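Peptidase M3B, oligoendopeptidase F (Enterococcus faecium, PDB 2QR4) probably hydrolyses internal peptide bonds of short peptides, as a family M3 metallopeptidase of the oligoendopeptidase F group. Local coordinates at residues A[242-247]-A[541-546]; A[247-252]-A[498-503]. All blocks are in the same frame, centred on the assembly; numbering follows the deposited sequence.

Contact 1 of 2, residues A[242-247]-A[541-546]; sequences NHIPES and YPVEVM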
loop_
_atom_site.group_PDB
_atom_site.type_symbol
_atom_site.label_atom_id
_atom_site.label_comp_id
_atom_site.label_asym_id
_atom_site.label_seq_id
_atom_site.Cartn_x
_atom_site.Cartn_y
_atom_site.Cartn_z
ATOM N N ASN A 242 18.477 15.091 -10.848
ATOM C CA ASN A 242 18.454 15.745 -12.164
ATOM C C ASN A 242 19.188 17.089 -12.117
ATOM O O ASN A 242 19.093 17.899 -13.043
ATOM C CB ASN A 242 17.024 16.006 -12.613
ATOM C CG ASN A 242 16.373 14.791 -13.221
ATOM O OD1 ASN A 242 15.602 14.084 -12.561
ATOM N ND2 ASN A 242 16.678 14.535 -14.489
ATOM N N HIS A 243 19.899 17.329 -11.019
ATOM C CA HIS A 243 20.658 18.570 -10.824
ATOM C C HIS A 243 19.786 19.814 -10.978
ATOM O O HIS A 243 20.243 20.865 -11.427
ATOM C CB HIS A 243 21.883 18.611 -11.742
ATOM C CG HIS A 243 22.647 17.324 -11.759
ATOM N ND1 HIS A 243 22.393 16.319 -12.670
ATOM C CD2 HIS A 243 23.627 16.859 -10.950
ATOM C CE1 HIS A 243 23.192 15.297 -12.428
ATOM N NE2 HIS A 243 23.952 15.599 -11.391
ATOM N N ILE A 244 18.523 19.683 -10.586
ATOM C CA ILE A 244 17.626 20.823 -10.529
ATOM C C ILE A 244 17.707 21.418 -9.133
ATOM O O ILE A 244 17.417 20.747 -8.160
ATOM C CB ILE A 244 16.183 20.410 -10.824
ATOM C CG1 ILE A 244 16.117 19.727 -12.194
ATOM C CG2 ILE A 244 15.255 21.623 -10.760
ATOM C CD1 ILE A 244 14.743 19.208 -12.563
ATOM N N PRO A 245 18.153 22.673 -9.030
ATOM C CA PRO A 245 18.162 23.321 -7.723
ATOM C C PRO A 245 16.725 23.521 -7.246
ATOM O O PRO A 245 15.837 23.756 -8.064
ATOM C CB PRO A 245 18.801 24.693 -8.005
ATOM C CG PRO A 245 19.381 24.612 -9.387
ATOM C CD PRO A 245 18.664 23.534 -10.115
ATOM N N GLU A 246 16.498 23.425 -5.938
ATOM C CA GLU A 246 15.169 23.647 -5.368
ATOM C C GLU A 246 14.604 25.029 -5.741
ATOM O O GLU A 246 13.391 25.219 -5.815
ATOM C CB GLU A 246 15.204 23.498 -3.844
ATOM C CG GLU A 246 15.348 22.060 -3.353
ATOM C CD GLU A 246 14.865 21.896 -1.919
ATOM O OE1 GLU A 246 13.691 21.510 -1.723
ATOM O OE2 GLU A 246 15.644 22.175 -0.986
ATOM N N SER A 247 15.489 25.991 -5.984
ATOM C CA SER A 247 15.059 27.333 -6.319
ATOM C C SER A 247 14.208 27.404 -7.594
ATOM O O SER A 247 13.406 28.312 -7.719
ATOM C CB SER A 247 16.266 28.235 -6.483
ATOM O OG SER A 247 16.992 27.841 -7.628
ATOM N N TYR A 541 21.095 17.466 -17.256
ATOM C CA TYR A 541 21.325 18.832 -16.802
ATOM C C TYR A 541 20.428 19.851 -17.515
ATOM O O TYR A 541 20.927 20.783 -18.150
ATOM C CB TYR A 541 22.800 19.202 -16.973
ATOM C CG TYR A 541 23.739 18.449 -16.053
ATOM C CD1 TYR A 541 24.075 18.954 -14.800
ATOM C CD2 TYR A 541 24.297 17.234 -16.444
ATOM C CE1 TYR A 541 24.933 18.263 -13.958
ATOM C CE2 TYR A 541 25.161 16.537 -15.614
ATOM C CZ TYR A 541 25.475 17.054 -14.371
ATOM O OH TYR A 541 26.332 16.356 -13.546
ATOM N N PRO A 542 19.099 19.693 -17.376
ATOM C CA PRO A 542 18.128 20.526 -18.087
ATOM C C PRO A 542 18.278 22.015 -17.802
ATOM O O PRO A 542 18.075 22.822 -18.709
ATOM C CB PRO A 542 16.777 20.027 -17.561
ATOM C CG PRO A 542 17.094 19.332 -16.276
ATOM C CD PRO A 542 18.433 18.714 -16.498
ATOM N N VAL A 543 18.638 22.395 -16.577
ATOM C CA VAL A 543 18.761 23.824 -16.315
ATOM C C VAL A 543 20.021 24.495 -16.872
ATOM O O VAL A 543 19.978 25.677 -17.203
ATOM C CB VAL A 543 18.359 24.277 -14.857
ATOM C CG1 VAL A 543 17.836 23.125 -13.999
ATOM C CG2 VAL A 543 19.455 25.106 -14.178
ATOM N N GLU A 544 21.121 23.760 -17.028
ATOM C CA GLU A 544 22.290 24.352 -17.699
ATOM C C GLU A 544 22.118 24.348 -19.207
ATOM O O GLU A 544 22.583 25.254 -19.888
ATOM C CB GLU A 544 23.616 23.694 -17.295
ATOM C CG GLU A 544 23.457 22.378 -16.571
ATOM C CD GLU A 544 23.163 22.559 -15.092
ATOM O OE1 GLU A 544 22.305 21.824 -14.563
ATOM O OE2 GLU A 544 23.793 23.437 -14.460
ATOM N N VAL A 545 21.455 23.323 -19.730
ATOM C CA VAL A 545 21.075 23.333 -21.129
ATOM C C VAL A 545 20.247 24.596 -21.393
ATOM O O VAL A 545 20.585 25.402 -22.260
ATOM C CB VAL A 545 20.292 22.065 -21.507
ATOM C CG1 VAL A 545 19.416 22.306 -22.734
ATOM C CG2 VAL A 545 21.251 20.917 -21.748
HETATM N N MSE A 546 19.184 24.777 -20.613
HETATM C CA MSE A 546 18.346 25.970 -20.713
HETATM C C MSE A 546 19.128 27.277 -20.522
HETATM O O MSE A 546 18.961 28.221 -21.294
HETATM C CB MSE A 546 17.176 25.885 -19.726
HETATM C CG MSE A 546 15.991 25.076 -20.242
HETATM SE SE MSE A 546 15.357 25.668 -22.011
HETATM C CE MSE A 546 16.144 24.279 -23.126
HETATM O O HOH W 1 19.927 20.728 -14.506
#
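H243 and Y541 each carry CG anti to the carbonyl carbon and beside the backbone N (chi1 -45° and -68°), and from these positions their rings come together as an offset stack, with planes 14° apart and centroids separated by 4.0 Å. The backbone beneath is a Schellman motif: H243, at positive phi, is the C-prime residue closing helix 234-240, with I244 N bonded to L239 O and H243 N to S240 O. Facing this turn is the start of helix 542-548, where Y541 is the N-cap residue and P542 fills the first turn, a place that suits proline because no backbone N-H is needed there.

In the stack, Y541 CE1 lies over the centre of the imidazole, 3.3 Å from H243 CG, while H243 ND1 sits above the phenol ring, displaced toward its rim. ND1 also hydrogen-bonds to O of D540, the residue just before the cap, which helps to set the rotation of the imidazole. Beside the rings, small apolar groups close the contact: the side chains of P245 and V543 meet tip to tip, CD to CG1 at 4.0 Å, and I244 CG1 lies 4.2 Å from both P542 CG and V543 CG1. Behind, I244 also packs on F503 and Q504 of helix 503-520, as befits a buried branched residue.

A water links the polar groups at this junction. It accepts from V543 N, an N-H of the first helical turn, at 3.0 Å; H243 O lies 3.1 Å from the water oxygen and E544 OE1 2.6 Å.

Contact 2 of 2, residues A[247-252]-A[498-503]; sequences SVYDTL and YNYYVF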
loop_
_atom_site.group_PDB
_atom_site.type_symbol
_atom_site.label_atom_id
_atom_site.label_comp_id
_atom_site.label_asym_id
_atom_site.label_seq_id
_atom_site.Cartn_x
_atom_site.Cartn_y
_atom_site.Cartn_z
ATOM N N SER A 247 15.489 25.991 -5.984
ATOM C CA SER A 247 15.059 27.333 -6.319
ATOM C C SER A 247 14.208 27.404 -7.594
ATOM O O SER A 247 13.406 28.312 -7.719
ATOM C CB SER A 247 16.266 28.235 -6.483
ATOM O OG SER A 247 16.992 27.841 -7.628
ATOM N N VAL A 248 14.376 26.493 -8.556
ATOM C CA VAL A 248 13.490 26.578 -9.709
ATOM C C VAL A 248 12.048 26.309 -9.278
ATOM O O VAL A 248 11.123 26.958 -9.758
ATOM C CB VAL A 248 13.906 25.718 -10.958
ATOM C CG1 VAL A 248 15.412 25.482 -11.021
ATOM C CG2 VAL A 248 13.153 24.437 -11.009
ATOM N N TYR A 249 11.870 25.397 -8.333
ATOM C CA TYR A 249 10.538 25.050 -7.835
ATOM C C TYR A 249 9.925 26.215 -7.027
ATOM O O TYR A 249 8.752 26.553 -7.218
ATOM C CB TYR A 249 10.641 23.791 -6.974
ATOM C CG TYR A 249 9.408 22.916 -6.858
ATOM C CD1 TYR A 249 8.267 23.335 -6.153
ATOM C CD2 TYR A 249 9.405 21.634 -7.404
ATOM C CE1 TYR A 249 7.149 22.485 -6.019
ATOM C CE2 TYR A 249 8.299 20.789 -7.284
ATOM C CZ TYR A 249 7.186 21.205 -6.594
ATOM O OH TYR A 249 6.124 20.327 -6.498
ATOM N N ASP A 250 10.706 26.826 -6.130
ATOM C CA ASP A 250 10.217 27.986 -5.341
ATOM C C ASP A 250 9.823 29.144 -6.240
ATOM O O ASP A 250 8.739 29.694 -6.109
ATOM C CB ASP A 250 11.260 28.489 -4.336
ATOM C CG ASP A 250 11.554 27.483 -3.228
ATOM O OD1 ASP A 250 10.678 26.658 -2.904
ATOM O OD2 ASP A 250 12.676 27.526 -2.677
ATOM N N THR A 251 10.706 29.495 -7.168
ATOM C CA THR A 251 10.433 30.548 -8.136
ATOM C C THR A 251 9.128 30.317 -8.892
ATOM O O THR A 251 8.325 31.236 -9.039
ATOM C CB THR A 251 11.561 30.657 -9.148
ATOM O OG1 THR A 251 12.753 31.050 -8.474
ATOM C CG2 THR A 251 11.228 31.679 -10.198
ATOM N N LEU A 252 8.919 29.092 -9.362
ATOM C CA LEU A 252 7.682 28.749 -10.070
ATOM C C LEU A 252 6.466 28.994 -9.187
ATOM O O LEU A 252 5.548 29.722 -9.567
ATOM C CB LEU A 252 7.694 27.292 -10.549
ATOM C CG LEU A 252 6.355 26.783 -11.089
ATOM C CD1 LEU A 252 6.043 27.348 -12.503
ATOM C CD2 LEU A 252 6.366 25.269 -11.100
ATOM N N TYR A 498 3.910 9.918 -8.613
ATOM C CA TYR A 498 5.242 9.985 -9.184
ATOM C C TYR A 498 6.110 10.557 -8.074
ATOM O O TYR A 498 5.932 10.206 -6.908
ATOM C CB TYR A 498 5.243 10.869 -10.423
ATOM C CG TYR A 498 4.536 10.234 -11.606
ATOM C CD1 TYR A 498 3.577 9.242 -11.419
ATOM C CD2 TYR A 498 4.817 10.627 -12.906
ATOM C CE1 TYR A 498 2.922 8.653 -12.489
ATOM C CE2 TYR A 498 4.164 10.042 -13.991
ATOM C CZ TYR A 498 3.219 9.057 -13.768
ATOM O OH TYR A 498 2.576 8.476 -14.830
ATOM N N ASN A 499 7.024 11.452 -8.408
ATOM C CA ASN A 499 7.947 11.970 -7.406
ATOM C C ASN A 499 8.395 13.389 -7.774
ATOM O O ASN A 499 9.486 13.600 -8.300
ATOM C CB ASN A 499 9.159 11.024 -7.286
ATOM C CG ASN A 499 10.002 11.292 -6.049
ATOM O OD1 ASN A 499 9.601 12.042 -5.157
ATOM N ND2 ASN A 499 11.180 10.680 -5.993
ATOM N N TYR A 500 7.545 14.361 -7.511
ATOM C CA TYR A 500 7.851 15.722 -7.899
ATOM C C TYR A 500 8.068 15.830 -9.406
ATOM O O TYR A 500 9.097 16.305 -9.881
ATOM C CB TYR A 500 9.075 16.206 -7.142
ATOM C CG TYR A 500 8.760 16.612 -5.729
ATOM C CD1 TYR A 500 8.194 17.851 -5.454
ATOM C CD2 TYR A 500 9.032 15.769 -4.668
ATOM C CE1 TYR A 500 7.909 18.229 -4.166
ATOM C CE2 TYR A 500 8.755 16.148 -3.370
ATOM C CZ TYR A 500 8.195 17.380 -3.126
ATOM O OH TYR A 500 7.926 17.774 -1.832
ATOM N N TYR A 501 7.060 15.407 -10.146
ATOM C CA TYR A 501 7.119 15.367 -11.588
ATOM C C TYR A 501 6.370 16.531 -12.236
ATOM O O TYR A 501 6.899 17.166 -13.153
ATOM C CB TYR A 501 6.530 14.049 -12.048
ATOM C CG TYR A 501 6.550 13.778 -13.520
ATOM C CD1 TYR A 501 7.645 13.178 -14.109
ATOM C CD2 TYR A 501 5.441 14.050 -14.309
ATOM C CE1 TYR A 501 7.662 12.881 -15.452
ATOM C CE2 TYR A 501 5.436 13.759 -15.654
ATOM C CZ TYR A 501 6.555 13.170 -16.225
ATOM O OH TYR A 501 6.581 12.866 -17.569
ATOM N N VAL A 502 5.162 16.830 -11.750
ATOM C CA VAL A 502 4.281 17.795 -12.444
ATOM C C VAL A 502 4.800 19.220 -12.644
ATOM O O VAL A 502 4.424 19.856 -13.620
ATOM C CB VAL A 502 2.882 17.916 -11.794
ATOM C CG1 VAL A 502 2.064 16.697 -12.071
ATOM C CG2 VAL A 502 3.007 18.189 -10.310
ATOM N N PHE A 503 5.632 19.734 -11.739
ATOM C CA PHE A 503 6.075 21.126 -11.868
ATOM C C PHE A 503 6.807 21.339 -13.171
ATOM O O PHE A 503 6.886 22.460 -13.672
ATOM C CB PHE A 503 6.964 21.568 -10.707
ATOM C CG PHE A 503 8.406 21.145 -10.826
ATOM C CD1 PHE A 503 9.392 22.075 -11.144
ATOM C CD2 PHE A 503 8.789 19.823 -10.568
ATOM C CE1 PHE A 503 10.744 21.688 -11.234
ATOM C CE2 PHE A 503 10.125 19.423 -10.651
ATOM C CZ PHE A 503 11.108 20.349 -10.993
HETATM O O HOH W 2 5.954 18.696 -8.602
#
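The ring of F503 takes Y249 on one face, CD2 standing 3.5 Å above its plane and over its centre, while V248 CG2 and L252 CD2 come up at its edge. Y249 in turn meets Y500 at that ring's edge, near its plane, with Y249 OH 3.4 Å from Y500 CD1. Both pairs are oblique, with planes inclined at 38° (Y249 and F503) and 74° (Y249 and Y500). F503 CB adds an off-centre CH-pi contact to Y249, 4.2 Å from the ring centroid.

With CG anti to the backbone N (chi1 -154°), Y249 starts out beside its carbonyl carbon, and its ring lies between F503 and Y500. F503 instead has CG in the crowded position between the backbone N and the carbonyl carbon, which places that atom against CD2 and CE2 of Y249.

Together Y249, Y500 and F503 form an aromatic cluster that joins helix 246-258 to the loop leading into helix 503-520, within the largely helical fold of this M3-family peptidase. Helix 234-240 adds L239 against F503 and R235 against both tyrosines. V248 CG2 lies 3.7 Å from F503 CE1 at the ring's rim, its side chain crossing that of F503 at about a right angle, and L252 CD2 touches F503 CB, 3.8 Å away.

A tyrosine suits position 249 because its ring is buried mainly against F503 and Y500 while its hydroxyl meets polar partners. Y249 OH is hydrogen-bonded to A443 O of helix 418-454. A water also donates to Y249 OH, with its oxygen 2.7 Å from that atom. The same water accepts a weak bond from F503 N, at 3.3 Å.

Helix 246-258 serves both contacts: contact 1 uses the turn leading into it, and contact 2 its first turns, with S247 common to both segments. Their centres are 11 Å apart, and they meet directly where I244 CD1 of contact 1 packs 4.1 Å from F503 CZ of contact 2. Contact 2 is the more deeply placed, all its touching residues being buried, and rests mainly on aromatic and aliphatic side chains, with one water at the Y249 hydroxyl. Contact 1 is only partly buried, and there a histidine-tyrosine stack and a water linking backbone groups and the E544 carboxylate supplement the apolar packing. Along the chain, contact 2 is nested within the loop that contact 1 closes.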